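Local atomic coordinates of hypothetical protein (Actinomyces odontolyticus, PDB entry 4MJG), a protein that is of unknown function, belongs to the DUF4853 family and is probably a lipoprotein in its natural, full-length form. Residues V10-R15 / S134-T139. Residues are numbered along the deposited sequence; the frame is centred on the assembly and turned at random.
Sequences VPFPER and SACLPT. With SO4 (sulfate ion), chain C.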
ATOM      1  N   VAL A  10     -13.896  12.278  -5.230  1.00 78.62           N
ATOM      2  CA  VAL A  10     -14.090  12.314  -6.682  1.00 72.69           C
ATOM      3  C   VAL A  10     -15.002  11.153  -7.088  1.00 73.56           C
ATOM      4  O   VAL A  10     -14.707   9.998  -6.778  1.00 71.36           O
ATOM      5  CB  VAL A  10     -12.745  12.202  -7.442  1.00 68.62           C
ATOM      6  CG1 VAL A  10     -12.976  12.072  -8.944  1.00 69.82           C
ATOM      7  CG2 VAL A  10     -11.852  13.400  -7.144  1.00 68.37           C
ATOM      8  N   PRO A  11     -16.121  11.452  -7.772  1.00 75.46           N
ATOM      9  CA  PRO A  11     -17.060  10.383  -8.112  1.00 75.93           C
ATOM     10  C   PRO A  11     -16.496   9.394  -9.132  1.00 76.56           C
ATOM     11  O   PRO A  11     -15.591   9.734  -9.899  1.00 73.50           O
ATOM     12  CB  PRO A  11     -18.264  11.139  -8.684  1.00 79.56           C
ATOM     13  CG  PRO A  11     -17.697  12.411  -9.201  1.00 83.17           C
ATOM     14  CD  PRO A  11     -16.573  12.763  -8.271  1.00 80.89           C
ATOM     15  N   PHE A  12     -17.059   8.187  -9.132  1.00 73.43           N
ATOM     16  CA  PHE A  12     -16.540   7.047  -9.890  1.00 67.13           C
ATOM     17  C   PHE A  12     -16.238   7.328 -11.369  1.00 66.86           C
ATOM     18  O   PHE A  12     -15.138   7.031 -11.835  1.00 66.42           O
ATOM     19  CB  PHE A  12     -17.506   5.862  -9.757  1.00 65.53           C
ATOM     20  CG  PHE A  12     -17.075   4.637 -10.509  1.00 65.04           C
ATOM     21  CD1 PHE A  12     -16.082   3.813 -10.002  1.00 67.31           C
ATOM     22  CD2 PHE A  12     -17.672   4.300 -11.713  1.00 66.33           C
ATOM     23  CE1 PHE A  12     -15.683   2.678 -10.687  1.00 71.54           C
ATOM     24  CE2 PHE A  12     -17.279   3.166 -12.403  1.00 66.86           C
ATOM     25  CZ  PHE A  12     -16.282   2.356 -11.892  1.00 68.82           C
ATOM     26  N   PRO A  13     -17.200   7.903 -12.109  1.00 69.03           N
ATOM     27  CA  PRO A  13     -16.973   8.099 -13.547  1.00 72.41           C
ATOM     28  C   PRO A  13     -15.776   8.994 -13.873  1.00 74.14           C
ATOM     29  O   PRO A  13     -15.124   8.791 -14.894  1.00 77.65           O
ATOM     30  CB  PRO A  13     -18.270   8.774 -14.032  1.00 69.76           C
ATOM     31  CG  PRO A  13     -19.271   8.538 -12.958  1.00 71.15           C
ATOM     32  CD  PRO A  13     -18.487   8.480 -11.684  1.00 72.40           C
ATOM     33  N   GLU A  14     -15.497   9.968 -13.011  1.00 75.94           N
ATOM     34  CA  GLU A  14     -14.452  10.959 -13.263  1.00 76.00           C
ATOM     35  C   GLU A  14     -13.065  10.511 -12.803  1.00 71.82           C
ATOM     36  O   GLU A  14     -12.089  11.234 -12.989  1.00 70.96           O
ATOM     37  CB  GLU A  14     -14.823  12.282 -12.589  1.00 82.71           C
ATOM     38  CG  GLU A  14     -16.135  12.877 -13.085  1.00 91.55           C
ATOM     39  CD  GLU A  14     -16.618  14.042 -12.241  1.00104.20           C
ATOM     40  OE1 GLU A  14     -15.833  14.560 -11.418  1.00112.02           O
ATOM     41  OE2 GLU A  14     -17.790  14.443 -12.399  1.00108.08           O
ATOM     42  N   ARG A  15     -12.976   9.329 -12.198  1.00 71.13           N
ATOM     43  CA  ARG A  15     -11.689   8.781 -11.771  1.00 71.38           C
ATOM     44  C   ARG A  15     -10.913   8.242 -12.970  1.00 69.97           C
ATOM     45  O   ARG A  15     -11.506   7.840 -13.963  1.00 77.71           O
ATOM     46  CB  ARG A  15     -11.898   7.660 -10.750  1.00 68.09           C
ATOM     47  CG  ARG A  15     -12.466   8.128  -9.421  1.00 67.05           C
ATOM     48  CD  ARG A  15     -12.848   6.954  -8.533  1.00 64.89           C
ATOM     49  NE  ARG A  15     -13.776   7.348  -7.472  1.00 62.16           N
ATOM     50  CZ  ARG A  15     -14.428   6.499  -6.676  1.00 55.99           C
ATOM     51  NH1 ARG A  15     -14.264   5.188  -6.798  1.00 53.29           N
ATOM     52  NH2 ARG A  15     -15.260   6.965  -5.753  1.00 52.92           N
ATOM     53  N   SER A 134      -6.731   0.723  -3.467  1.00 55.02           N
ATOM     54  CA  SER A 134      -7.333   1.835  -4.203  1.00 55.71           C
ATOM     55  C   SER A 134      -8.847   1.867  -4.049  1.00 51.87           C
ATOM     56  O   SER A 134      -9.462   0.895  -3.608  1.00 48.55           O
ATOM     57  CB  SER A 134      -7.012   1.733  -5.698  1.00 49.46           C
ATOM     58  OG  SER A 134      -7.870   0.796  -6.329  1.00 46.59           O
ATOM     59  N   ALA A 135      -9.433   2.997  -4.434  1.00 55.07           N
ATOM     60  CA  ALA A 135     -10.874   3.099  -4.611  1.00 49.78           C
ATOM     61  C   ALA A 135     -11.250   2.288  -5.834  1.00 46.84           C
ATOM     62  O   ALA A 135     -10.373   1.858  -6.587  1.00 50.33           O
ATOM     63  CB  ALA A 135     -11.278   4.551  -4.801  1.00 50.92           C
ATOM     64  N   CYS A 136     -12.545   2.071  -6.032  1.00 52.40           N
ATOM     65  CA  CYS A 136     -13.025   1.357  -7.214  1.00 53.93           C
ATOM     66  C   CYS A 136     -12.825   2.242  -8.442  1.00 54.42           C
ATOM     67  O   CYS A 136     -13.170   3.420  -8.419  1.00 55.27           O
ATOM     68  CB  CYS A 136     -14.498   0.979  -7.062  1.00 57.98           C
ATOM     69  SG  CYS A 136     -15.067  -0.300  -8.209  1.00 73.25           S
ATOM     70  N   LEU A 137     -12.258   1.676  -9.505  1.00 55.18           N
ATOM     71  CA  LEU A 137     -11.896   2.447 -10.691  1.00 55.14           C
ATOM     72  C   LEU A 137     -12.619   1.943 -11.938  1.00 55.35           C
ATOM     73  O   LEU A 137     -12.799   0.741 -12.107  1.00 52.81           O
ATOM     74  CB  LEU A 137     -10.384   2.384 -10.911  1.00 56.76           C
ATOM     75  CG  LEU A 137      -9.553   2.905  -9.736  1.00 60.16           C
ATOM     76  CD1 LEU A 137      -8.090   2.515  -9.880  1.00 62.19           C
ATOM     77  CD2 LEU A 137      -9.699   4.412  -9.603  1.00 66.09           C
ATOM     78  N   PRO A 138     -13.026   2.866 -12.828  1.00 59.15           N
ATOM     79  CA  PRO A 138     -13.692   2.467 -14.060  1.00 59.64           C
ATOM     80  C   PRO A 138     -12.712   1.936 -15.097  1.00 59.32           C
ATOM     81  O   PRO A 138     -11.501   2.066 -14.928  1.00 63.25           O
ATOM     82  CB  PRO A 138     -14.317   3.770 -14.545  1.00 60.44           C
ATOM     83  CG  PRO A 138     -13.370   4.818 -14.075  1.00 62.82           C
ATOM     84  CD  PRO A 138     -12.843   4.327 -12.756  1.00 60.12           C
ATOM     85  N   THR A 139     -13.245   1.334 -16.156  1.00 63.37           N
ATOM     86  CA  THR A 139     -12.438   0.878 -17.284  1.00 66.96           C
ATOM     87  C   THR A 139     -13.309   0.589 -18.502  1.00 73.96           C
ATOM     88  O   THR A 139     -14.489   0.269 -18.372  1.00 75.93           O
ATOM     89  CB  THR A 139     -11.636  -0.396 -16.941  1.00 65.09           C
ATOM     90  OG1 THR A 139     -10.759  -0.715 -18.030  1.00 71.89           O
ATOM     91  CG2 THR A 139     -12.568  -1.577 -16.657  1.00 60.46           C
TER
HETATM   92  S   SO4 C 301     -14.903   2.383  -3.204  1.00 78.71           S
HETATM   93  O1  SO4 C 301     -14.362   3.204  -4.314  1.00 67.28           O
HETATM   94  O2  SO4 C 301     -13.867   2.142  -2.173  1.00 60.42           O
HETATM   95  O3  SO4 C 301     -16.028   3.112  -2.577  1.00 94.46           O
HETATM   96  O4  SO4 C 301     -15.388   1.096  -3.748  1.00 61.29           O
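R15 reaches across to the loop 134-139 and gives an NH1 hydrogen bond to C136 O, 2.6 Å long, in the carbonyl plane and on a lone pair. The same NH1 also hydrogen-bonds O1 of a sulfate, probably from the crystallisation liquor, at 3.2 Å; C136 N donates to that oxygen in a nearly straight bond (172°), and R64 NH2 is also hydrogen-bonded to the sulfate. A135 CB lies over one face of the guanidinium, 3.6 Å from R15 NH1. Beside this polar centre, P138 CD sits over one face of the F12 ring, a CH-pi contact 4.2 Å from the ring centroid, while F12 CZ meets P138 CB at 3.6 Å. C136 SG, in a disulfide with C55, makes a sulfur-aromatic contact with the F12 ring, oblique to it. The R15 side chain runs straight out to its NE, and NE and NH2 grip V10 O side-on. R15 NE lies 2.9 Å from V10 O. F12 begins a short 3-10 turn; its CG lies anti to the backbone N (chi1 179°), and the far end of the ring comes up against P138. An alanine in place of R15 would probably leave V10 O and C136 O without their guanidinium donor and weaken the hold between the two loops. The guanidinium, probably charged, thus bridges two backbone carbonyls, and R15 NH1, C136 N and R64 NH2 gather round one sulfate, consistent with a spot that can take up an anion.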